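Local coordinates for Oxidored_FMN domain-containing protein ([Pseudomonas] geniculata N1, PDB 6L6J) that probably oxidises the amine of 6-hydroxypseudooxynicotine with the help of FMN and a [4Fe-4S] cluster, and also binds ADP, at residues A399-A404 with V414-A419; V479-K484 with D623-Q628; E642-C647 with R661-R666. All coordinates share one frame; numbering follows the deposited sequence.

Contact 1: residues A399-A404 with V414-A419. With ADP (adenosine-5'-diphosphate), chain D.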
loop_
_atom_site.group_PDB
_atom_site.type_symbol
_atom_site.label_atom_id
_atom_site.label_comp_id
_atom_site.label_asym_id
_atom_site.label_seq_id
_atom_site.Cartn_x
_atom_site.Cartn_y
_atom_site.Cartn_z
ATOM N N ALA A 399 5.508 11.061 14.404
ATOM C CA ALA A 399 6.431 12.140 13.974
ATOM C C ALA A 399 7.628 12.155 14.913
ATOM O O ALA A 399 8.727 11.840 14.452
ATOM C CB ALA A 399 5.738 13.490 13.929
ATOM N N GLY A 400 7.394 12.452 16.193
ATOM C CA GLY A 400 8.418 12.427 17.258
ATOM C C GLY A 400 9.280 11.164 17.214
ATOM O O GLY A 400 10.535 11.285 17.152
ATOM N N LEU A 401 8.641 9.995 17.233
ATOM C CA LEU A 401 9.323 8.681 17.349
ATOM C C LEU A 401 10.239 8.461 16.150
ATOM O O LEU A 401 11.291 7.807 16.334
ATOM C CB LEU A 401 8.287 7.555 17.419
ATOM C CG LEU A 401 7.570 7.433 18.752
ATOM C CD1 LEU A 401 6.419 6.444 18.646
ATOM C CD2 LEU A 401 8.542 7.022 19.846
ATOM N N GLU A 402 9.826 8.919 14.967
ATOM C CA GLU A 402 10.604 8.691 13.722
ATOM C C GLU A 402 11.835 9.606 13.741
ATOM O O GLU A 402 12.885 9.163 13.345
ATOM C CB GLU A 402 9.705 8.895 12.500
ATOM C CG GLU A 402 10.443 8.797 11.183
ATOM C CD GLU A 402 11.375 7.608 11.072
ATOM O OE1 GLU A 402 11.006 6.530 11.538
ATOM O OE2 GLU A 402 12.469 7.764 10.513
ATOM N N ALA A 403 11.684 10.859 14.175
ATOM C CA ALA A 403 12.794 11.837 14.339
ATOM C C ALA A 403 13.837 11.297 15.342
ATOM O O ALA A 403 15.027 11.210 14.970
ATOM C CB ALA A 403 12.240 13.163 14.788
ATOM N N ALA A 404 13.385 10.938 16.559
ATOM C CA ALA A 404 14.209 10.366 17.651
ATOM C C ALA A 404 14.954 9.150 17.113
ATOM O O ALA A 404 16.193 9.173 17.113
ATOM C CB ALA A 404 13.360 10.000 18.837
ATOM N N VAL A 414 19.887 11.908 22.230
ATOM C CA VAL A 414 18.445 12.162 21.935
ATOM C C VAL A 414 17.612 11.965 23.200
ATOM O O VAL A 414 17.568 10.847 23.699
ATOM C CB VAL A 414 17.932 11.251 20.801
ATOM C CG1 VAL A 414 16.422 11.370 20.617
ATOM C CG2 VAL A 414 18.675 11.519 19.494
ATOM N N SER A 415 16.935 13.013 23.659
ATOM C CA SER A 415 15.845 12.916 24.661
ATOM C C SER A 415 14.498 13.092 23.951
ATOM O O SER A 415 14.414 13.940 23.036
ATOM C CB SER A 415 16.049 13.905 25.767
ATOM O OG SER A 415 17.126 13.483 26.583
ATOM N N ILE A 416 13.504 12.289 24.335
ATOM C CA ILE A 416 12.094 12.407 23.855
ATOM C C ILE A 416 11.140 12.396 25.063
ATOM O O ILE A 416 11.297 11.528 25.948
ATOM C CB ILE A 416 11.778 11.303 22.826
ATOM C CG1 ILE A 416 10.317 11.347 22.378
ATOM C CG2 ILE A 416 12.161 9.928 23.354
ATOM C CD1 ILE A 416 10.062 10.687 21.036
ATOM N N ALA A 417 10.209 13.354 25.099
ATOM C CA ALA A 417 9.190 13.537 26.153
ATOM C C ALA A 417 7.787 13.413 25.544
ATOM O O ALA A 417 7.598 13.858 24.398
ATOM C CB ALA A 417 9.380 14.883 26.809
ATOM N N ASP A 418 6.839 12.825 26.285
ATOM C CA ASP A 418 5.391 12.806 25.943
ATOM C C ASP A 418 4.585 12.992 27.226
ATOM O O ASP A 418 5.051 12.532 28.286
ATOM C CB ASP A 418 4.975 11.494 25.271
ATOM C CG ASP A 418 3.550 11.537 24.748
ATOM O OD1 ASP A 418 3.352 12.168 23.685
ATOM O OD2 ASP A 418 2.630 10.994 25.448
ATOM N N ALA A 419 3.410 13.607 27.125
ATOM C CA ALA A 419 2.560 13.978 28.281
ATOM C C ALA A 419 1.750 12.768 28.770
ATOM O O ALA A 419 1.248 12.859 29.907
ATOM C CB ALA A 419 1.664 15.140 27.906
HETATM P PB ADP D . 1.998 13.301 15.061
HETATM O O1B ADP D . 3.128 12.513 15.682
HETATM O O2B ADP D . 1.237 12.530 13.983
HETATM O O3B ADP D . 2.434 14.672 14.608
HETATM P PA ADP D . 0.466 12.861 17.521
HETATM O O1A ADP D . 0.554 11.402 17.225
HETATM O O2A ADP D . -0.850 13.441 17.882
HETATM O O3A ADP D . 0.947 13.641 16.223
HETATM O "O5'" ADP D . 1.596 13.260 18.602
HETATM C "C5'" ADP D . 1.401 14.315 19.573
HETATM C "C4'" ADP D . 1.827 13.829 20.936
HETATM O "O4'" ADP D . 2.517 14.912 21.618
HETATM C "C3'" ADP D . 0.681 13.421 21.880
HETATM O "O3'" ADP D . 1.028 12.356 22.757
HETATM C "C2'" ADP D . 0.461 14.723 22.659
HETATM O "O2'" ADP D . -0.282 14.602 23.855
HETATM C "C1'" ADP D . 1.924 15.092 22.884
HETATM N N9 ADP D . 2.140 16.453 23.374
HETATM C C8 ADP D . 1.454 17.598 23.035
HETATM N N7 ADP D . 1.877 18.660 23.674
HETATM C C5 ADP D . 2.891 18.186 24.504
HETATM C C6 ADP D . 3.744 18.816 25.440
HETATM N N6 ADP D . 3.725 20.115 25.702
HETATM N N1 ADP D . 4.653 18.046 26.090
HETATM C C2 ADP D . 4.689 16.739 25.814
HETATM N N3 ADP D . 3.948 16.044 24.956
HETATM C C4 ADP D . 3.060 16.827 24.324
#

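Contact 2: residues V479-K484 with D623-Q628. With ADP (adenosine-5'-diphosphate), chain D.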
loop_
_atom_site.group_PDB
_atom_site.type_symbol
_atom_site.label_atom_id
_atom_site.label_comp_id
_atom_site.label_asym_id
_atom_site.label_seq_id
_atom_site.Cartn_x
_atom_site.Cartn_y
_atom_site.Cartn_z
ATOM N N VAL A 479 9.608 20.058 17.763
ATOM C CA VAL A 479 8.240 20.060 18.354
ATOM C C VAL A 479 7.370 19.183 17.456
ATOM O O VAL A 479 7.249 19.527 16.259
ATOM C CB VAL A 479 7.628 21.471 18.514
ATOM C CG1 VAL A 479 6.305 21.412 19.252
ATOM C CG2 VAL A 479 8.555 22.457 19.215
ATOM N N ALA A 480 6.755 18.139 18.035
ATOM C CA ALA A 480 5.914 17.154 17.329
ATOM C C ALA A 480 4.603 16.922 18.092
ATOM O O ALA A 480 4.166 15.754 18.182
ATOM C CB ALA A 480 6.713 15.893 17.168
ATOM N N THR A 481 3.949 18.000 18.519
ATOM C CA THR A 481 2.842 18.018 19.512
ATOM C C THR A 481 1.482 17.648 18.893
ATOM O O THR A 481 0.455 17.732 19.617
ATOM C CB THR A 481 2.829 19.376 20.217
ATOM O OG1 THR A 481 2.767 20.402 19.232
ATOM C CG2 THR A 481 4.073 19.591 21.054
ATOM N N GLY A 482 1.462 17.179 17.642
ATOM C CA GLY A 482 0.267 16.575 17.023
ATOM C C GLY A 482 -0.890 17.552 16.851
ATOM O O GLY A 482 -0.656 18.775 16.837
ATOM N N ALA A 483 -2.113 17.030 16.714
ATOM C CA ALA A 483 -3.327 17.818 16.409
ATOM C C ALA A 483 -4.533 17.241 17.162
ATOM O O ALA A 483 -4.350 16.301 17.924
ATOM C CB ALA A 483 -3.556 17.833 14.916
ATOM N N LYS A 484 -5.708 17.826 16.942
ATOM C CA LYS A 484 -7.006 17.438 17.544
ATOM C C LYS A 484 -8.105 17.543 16.481
ATOM O O LYS A 484 -8.051 18.446 15.631
ATOM C CB LYS A 484 -7.349 18.338 18.739
ATOM C CG LYS A 484 -6.722 17.923 20.071
ATOM C CD LYS A 484 -7.281 18.683 21.266
ATOM C CE LYS A 484 -8.800 18.598 21.375
ATOM N NZ LYS A 484 -9.291 19.124 22.672
ATOM N N ASP A 623 -0.038 23.850 18.298
ATOM C CA ASP A 623 1.234 24.519 17.923
ATOM C C ASP A 623 1.533 25.684 18.870
ATOM O O ASP A 623 2.473 26.438 18.564
ATOM C CB ASP A 623 1.214 24.951 16.445
ATOM C CG ASP A 623 0.138 25.960 16.069
ATOM O OD1 ASP A 623 -0.520 26.484 16.994
ATOM O OD2 ASP A 623 -0.026 26.221 14.846
ATOM N N GLU A 624 0.799 25.845 19.971
ATOM C CA GLU A 624 1.035 26.978 20.902
ATOM C C GLU A 624 2.505 26.966 21.340
ATOM O O GLU A 624 3.212 27.971 21.124
ATOM C CB GLU A 624 0.109 26.913 22.114
ATOM C CG GLU A 624 0.132 28.199 22.942
ATOM C CD GLU A 624 -0.645 28.171 24.251
ATOM O OE1 GLU A 624 -1.466 29.095 24.461
ATOM O OE2 GLU A 624 -0.417 27.238 25.066
ATOM N N LEU A 625 2.945 25.856 21.924
ATOM C CA LEU A 625 4.284 25.731 22.553
ATOM C C LEU A 625 5.351 26.085 21.516
ATOM O O LEU A 625 6.314 26.772 21.889
ATOM C CB LEU A 625 4.472 24.309 23.099
ATOM C CG LEU A 625 5.911 23.916 23.452
ATOM C CD1 LEU A 625 6.434 24.708 24.650
ATOM C CD2 LEU A 625 6.001 22.422 23.713
ATOM N N TYR A 626 5.197 25.631 20.271
ATOM C CA TYR A 626 6.172 25.907 19.184
ATOM C C TYR A 626 6.304 27.422 18.944
ATOM O O TYR A 626 7.415 27.871 18.604
ATOM C CB TYR A 626 5.787 25.228 17.870
ATOM C CG TYR A 626 6.521 25.792 16.675
ATOM C CD1 TYR A 626 7.838 25.437 16.392
ATOM C CD2 TYR A 626 5.935 26.756 15.870
ATOM C CE1 TYR A 626 8.518 25.962 15.303
ATOM C CE2 TYR A 626 6.608 27.311 14.790
ATOM C CZ TYR A 626 7.898 26.906 14.496
ATOM O OH TYR A 626 8.534 27.484 13.430
ATOM N N HIS A 627 5.209 28.174 19.067
ATOM C CA HIS A 627 5.174 29.648 18.845
ATOM C C HIS A 627 5.764 30.354 20.069
ATOM O O HIS A 627 6.532 31.314 19.867
ATOM C CB HIS A 627 3.762 30.130 18.470
ATOM C CG HIS A 627 3.380 29.778 17.065
ATOM N ND1 HIS A 627 2.153 29.216 16.739
ATOM C CD2 HIS A 627 4.065 29.864 15.902
ATOM C CE1 HIS A 627 2.096 28.990 15.440
ATOM N NE2 HIS A 627 3.258 29.376 14.908
ATOM N N GLN A 628 5.431 29.871 21.272
ATOM C CA GLN A 628 6.040 30.316 22.559
ATOM C C GLN A 628 7.565 30.190 22.453
ATOM O O GLN A 628 8.249 31.093 22.950
ATOM C CB GLN A 628 5.528 29.491 23.747
ATOM C CG GLN A 628 4.055 29.713 24.074
ATOM C CD GLN A 628 3.507 28.741 25.101
ATOM O OE1 GLN A 628 4.004 27.630 25.299
ATOM N NE2 GLN A 628 2.441 29.150 25.765
HETATM P PB ADP D . 1.998 13.301 15.061
HETATM O O1B ADP D . 3.128 12.513 15.682
HETATM O O2B ADP D . 1.237 12.530 13.983
HETATM O O3B ADP D . 2.434 14.672 14.608
HETATM P PA ADP D . 0.466 12.861 17.521
HETATM O O1A ADP D . 0.554 11.402 17.225
HETATM O O2A ADP D . -0.850 13.441 17.882
HETATM O O3A ADP D . 0.947 13.641 16.223
HETATM O "O5'" ADP D . 1.596 13.260 18.602
HETATM C "C5'" ADP D . 1.401 14.315 19.573
HETATM C "C4'" ADP D . 1.827 13.829 20.936
HETATM O "O4'" ADP D . 2.517 14.912 21.618
HETATM C "C3'" ADP D . 0.681 13.421 21.880
HETATM O "O3'" ADP D . 1.028 12.356 22.757
HETATM C "C2'" ADP D . 0.461 14.723 22.659
HETATM O "O2'" ADP D . -0.282 14.602 23.855
HETATM C "C1'" ADP D . 1.924 15.092 22.884
HETATM N N9 ADP D . 2.140 16.453 23.374
HETATM C C8 ADP D . 1.454 17.598 23.035
HETATM N N7 ADP D . 1.877 18.660 23.674
HETATM C C5 ADP D . 2.891 18.186 24.504
HETATM C C6 ADP D . 3.744 18.816 25.440
HETATM N N6 ADP D . 3.725 20.115 25.702
HETATM N N1 ADP D . 4.653 18.046 26.090
HETATM C C2 ADP D . 4.689 16.739 25.814
HETATM N N3 ADP D . 3.948 16.044 24.956
HETATM C C4 ADP D . 3.060 16.827 24.324
#

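Contact 3: residues E642-C647 with R661-R666. With ADP (adenosine-5'-diphosphate), chain D.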
loop_
_atom_site.group_PDB
_atom_site.type_symbol
_atom_site.label_atom_id
_atom_site.label_comp_id
_atom_site.label_asym_id
_atom_site.label_seq_id
_atom_site.Cartn_x
_atom_site.Cartn_y
_atom_site.Cartn_z
ATOM N N GLU A 642 12.464 23.649 15.422
ATOM C CA GLU A 642 11.588 23.342 14.254
ATOM C C GLU A 642 10.351 22.568 14.739
ATOM O O GLU A 642 10.407 21.999 15.845
ATOM C CB GLU A 642 12.389 22.615 13.174
ATOM C CG GLU A 642 12.429 21.113 13.326
ATOM C CD GLU A 642 13.250 20.398 12.265
ATOM O OE1 GLU A 642 14.313 19.835 12.620
ATOM O OE2 GLU A 642 12.814 20.391 11.083
ATOM N N ARG A 643 9.261 22.606 13.964
ATOM C CA ARG A 643 8.027 21.805 14.198
ATOM C C ARG A 643 7.879 20.791 13.046
ATOM O O ARG A 643 8.389 21.071 11.927
ATOM C CB ARG A 643 6.830 22.743 14.394
ATOM C CG ARG A 643 6.337 23.458 13.142
ATOM C CD ARG A 643 5.518 24.720 13.404
ATOM N NE ARG A 643 4.291 24.782 12.636
ATOM C CZ ARG A 643 3.421 25.788 12.643
ATOM N NH1 ARG A 643 3.650 26.876 13.346
ATOM N NH2 ARG A 643 2.314 25.719 11.926
ATOM N N ILE A 644 7.265 19.632 13.315
ATOM C CA ILE A 644 7.093 18.520 12.326
ATOM C C ILE A 644 5.804 17.745 12.608
ATOM O O ILE A 644 5.368 17.713 13.767
ATOM C CB ILE A 644 8.289 17.568 12.349
ATOM C CG1 ILE A 644 8.581 17.088 13.765
ATOM C CG2 ILE A 644 9.508 18.201 11.708
ATOM C CD1 ILE A 644 9.248 15.727 13.809
ATOM N N GLY A 645 5.208 17.173 11.564
ATOM C CA GLY A 645 4.013 16.321 11.662
ATOM C C GLY A 645 2.723 17.111 11.779
ATOM O O GLY A 645 2.639 18.228 11.206
ATOM N N ASP A 646 1.732 16.550 12.476
ATOM C CA ASP A 646 0.352 17.099 12.526
ATOM C C ASP A 646 0.394 18.492 13.162
ATOM O O ASP A 646 -0.459 19.331 12.835
ATOM C CB ASP A 646 -0.597 16.162 13.279
ATOM C CG ASP A 646 -0.837 14.824 12.603
ATOM O OD1 ASP A 646 -0.893 14.767 11.357
ATOM O OD2 ASP A 646 -0.940 13.852 13.337
ATOM N N CYS A 647 1.368 18.729 14.034
ATOM C CA CYS A 647 1.574 20.032 14.718
ATOM C C CYS A 647 2.030 21.065 13.682
ATOM O O CYS A 647 1.663 22.249 13.855
ATOM C CB CYS A 647 2.469 19.844 15.945
ATOM S SG CYS A 647 4.012 20.787 16.004
ATOM N N ARG A 661 11.558 11.572 9.521
ATOM C CA ARG A 661 12.774 11.153 8.782
ATOM C C ARG A 661 13.488 12.397 8.257
ATOM O O ARG A 661 14.718 12.485 8.466
ATOM C CB ARG A 661 12.426 10.215 7.620
ATOM C CG ARG A 661 13.653 9.626 6.926
ATOM C CD ARG A 661 14.441 8.662 7.806
ATOM N NE ARG A 661 14.491 7.335 7.200
ATOM C CZ ARG A 661 14.014 6.207 7.730
ATOM N NH1 ARG A 661 13.424 6.228 8.915
ATOM N NH2 ARG A 661 14.119 5.060 7.059
ATOM N N LYS A 662 12.750 13.323 7.628
ATOM C CA LYS A 662 13.314 14.552 7.003
ATOM C C LYS A 662 14.083 15.345 8.064
ATOM O O LYS A 662 15.283 15.607 7.854
ATOM C CB LYS A 662 12.222 15.405 6.363
ATOM C CG LYS A 662 12.715 16.559 5.507
ATOM C CD LYS A 662 11.583 17.192 4.706
ATOM C CE LYS A 662 11.873 18.591 4.203
ATOM N NZ LYS A 662 10.605 19.324 3.959
ATOM N N ALA A 663 13.445 15.648 9.193
ATOM C CA ALA A 663 14.103 16.336 10.331
ATOM C C ALA A 663 15.377 15.564 10.705
ATOM O O ALA A 663 16.451 16.183 10.751
ATOM C CB ALA A 663 13.146 16.465 11.494
ATOM N N GLY A 664 15.262 14.252 10.919
ATOM C CA GLY A 664 16.373 13.373 11.339
ATOM C C GLY A 664 17.579 13.416 10.396
ATOM O O GLY A 664 18.719 13.311 10.879
ATOM N N MET A 665 17.344 13.538 9.090
ATOM C CA MET A 665 18.418 13.515 8.058
ATOM C C MET A 665 18.971 14.933 7.830
ATOM O O MET A 665 20.161 15.042 7.546
ATOM C CB MET A 665 17.891 12.950 6.734
ATOM C CG MET A 665 17.354 11.546 6.838
ATOM S SD MET A 665 18.633 10.267 7.033
ATOM C CE MET A 665 19.531 10.464 5.492
ATOM N N ARG A 666 18.132 15.968 7.930
ATOM C CA ARG A 666 18.509 17.363 7.582
ATOM C C ARG A 666 19.306 18.000 8.726
ATOM O O ARG A 666 20.065 18.929 8.431
ATOM C CB ARG A 666 17.291 18.232 7.226
ATOM C CG ARG A 666 16.486 17.734 6.035
ATOM C CD ARG A 666 17.221 17.651 4.706
ATOM N NE ARG A 666 16.530 16.773 3.744
ATOM C CZ ARG A 666 16.945 15.557 3.324
ATOM N NH1 ARG A 666 18.082 15.018 3.744
ATOM N NH2 ARG A 666 16.217 14.895 2.440
HETATM P PB ADP D . 1.998 13.301 15.061
HETATM O O1B ADP D . 3.128 12.513 15.682
HETATM O O2B ADP D . 1.237 12.530 13.983
HETATM O O3B ADP D . 2.434 14.672 14.608
HETATM P PA ADP D . 0.466 12.861 17.521
HETATM O O1A ADP D . 0.554 11.402 17.225
HETATM O O2A ADP D . -0.850 13.441 17.882
HETATM O O3A ADP D . 0.947 13.641 16.223
HETATM O "O5'" ADP D . 1.596 13.260 18.602
HETATM C "C5'" ADP D . 1.401 14.315 19.573
HETATM C "C4'" ADP D . 1.827 13.829 20.936
HETATM O "O4'" ADP D . 2.517 14.912 21.618
HETATM C "C3'" ADP D . 0.681 13.421 21.880
HETATM O "O3'" ADP D . 1.028 12.356 22.757
HETATM C "C2'" ADP D . 0.461 14.723 22.659
HETATM O "O2'" ADP D . -0.282 14.602 23.855
HETATM C "C1'" ADP D . 1.924 15.092 22.884
HETATM N N9 ADP D . 2.140 16.453 23.374
HETATM C C8 ADP D . 1.454 17.598 23.035
HETATM N N7 ADP D . 1.877 18.660 23.674
HETATM C C5 ADP D . 2.891 18.186 24.504
HETATM C C6 ADP D . 3.744 18.816 25.440
HETATM N N6 ADP D . 3.725 20.115 25.702
HETATM N N1 ADP D . 4.653 18.046 26.090
HETATM C C2 ADP D . 4.689 16.739 25.814
HETATM N N3 ADP D . 3.948 16.044 24.956
HETATM C C4 ADP D . 3.060 16.827 24.324
#

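Contact 1: residues A399-A404 with V414-A419
The beta-alpha-beta unit of a Rossmann-type nucleotide-binding domain brings G400, L401 and A404 of helix 398-410 onto V414 and I416 of strand 413-417. Helix and strand run nearly antiparallel, at 169°, with axes 9.4 Å apart. I416 does most of the reaching. Its CG1 points opposite the backbone N (chi1 177°) and the chain stays extended, which carries CD1 up to the helix. There CD1 lies 3.9 Å from G400 C, against bare backbone. L401 CD2 comes in at about a right angle and meets I416 CD1 at 4.1 Å. A404 CB drops between two residues, 3.8 Å from V414 CG1 and 4.0 Å from I416 CD1. G400 fits the last glycine of a GxGxxG pattern with G395 and G397. At the start of the helix, A399 N donates to ADP O1B at 3.1 Å. Beyond the strand, D418 OD1 accepts a bond from the ribose O3' and another from G396 N, while D418 OD2 takes G420 N. Around the unit, L401 and A404 also pack on helix 441-450. I416 touches M458 of strand 456-459 and V393 of strand 390-394.

Contact 2: residues V479-K484 with D623-Q628
V479 turns CG1 opposite its backbone N (chi1 -174°), and Y626 sets CG likewise opposite its N (chi1 164°), which brings the two side chains together at an oblique crossing. Both V479 methyls straddle the root of the tyrosine: CG1 lies 4.1 Å from Y626 CB, and CG2 lies 4.1 Å from that same CB. V479 CG2 also reaches the ring edge, 4.2 Å from Y626 CD1. The ring is thus met near its plane and not over a face. T481 has chi1 54°: OG1 lies between the backbone N and the carbonyl carbon and is hydrogen-bonded to E622 O, while CG2 is anti to the carbonyl carbon. That methyl faces L625 CD2 at 4.3 Å, a loose contact. It also sits over the adenine face of ADP, 3.5 Å from N7. L625 CD2 is on the same side of the plane, beyond the amino group, 3.8 Å from ADP N6. Next after T481, G482 CA passes ADP O3A, the bridging oxygen of the diphosphate. The contact joins the end of strand 476-479 in the Rossmann-type sheet to the first turn of helix 624-632. Y626 continues onto V641 and R643 of strand 641-643. Across the two segments the meeting groups are methyl, methylene and ring edge, so the chemistry is apolar. T481 CG2 and L625 CD2 probably give adenine van der Waals contact and shape, with no polar bond to the base from either.

Contact 3: residues E642-C647 with R661-R666
E642 leads its side chain toward A663 on helix 653-666. Its CB bond points at the helix, but contact with A663 begins only at CD. CG is placed between the backbone N and the carbonyl carbon (chi1 88°). Beyond CG the chain is extended and delivers the carboxylate to the alanine. CD comes to 4.0 Å from A663 CB. OE1 is nearer, 3.7 Å from the A663 methyl, and OE2 stands 4.0 Å from it. The methyl is above the carboxylate plane but well beyond its oxygen end, not over CD. OE1 has its polar partner elsewhere, in H476 NE2. E642 belongs to strand 641-643, an outermost strand of the five-stranded parallel Rossmann-type sheet, and A663 to helix 653-666, the last helix modelled in the chain. Two residues on from E642, I644 points the same way and sets CG2 4.0 Å from A663 CB. Past I644 the chain turns toward the diphosphate of ADP. G645 N is held by D659 OD2 of the same helix 653-666. D646 N donates to ADP O3B at 2.9 Å, with an N-H...O angle of 155°. D646 OD2 forms a salt bridge with R426 NH1.

How the contacts relate
All three contacts lie in the ADP-binding domain, with centres 11 to 13 Å apart. Contacts 1 and 3 grip the same beta-phosphate of ADP through two of its oxygens. Contact 1 also takes the ribose, and contact 2 lies along adenine and the diphosphate. Contacts 2 and 3 are strand neighbours: V479 N to E642 O is 2.8 Å and V479 O to I644 N is 2.9 Å, both probable hydrogen bonds. Contact 1 meets contact 2 where G400 N lies 3.6 Å from A480 CB. It meets contact 3 where A399 O lies 4.0 Å from I644 CD1. The charges of E402 and R661 pair between helices 398-410 and 653-666, though their modelled separation is doubtfully short.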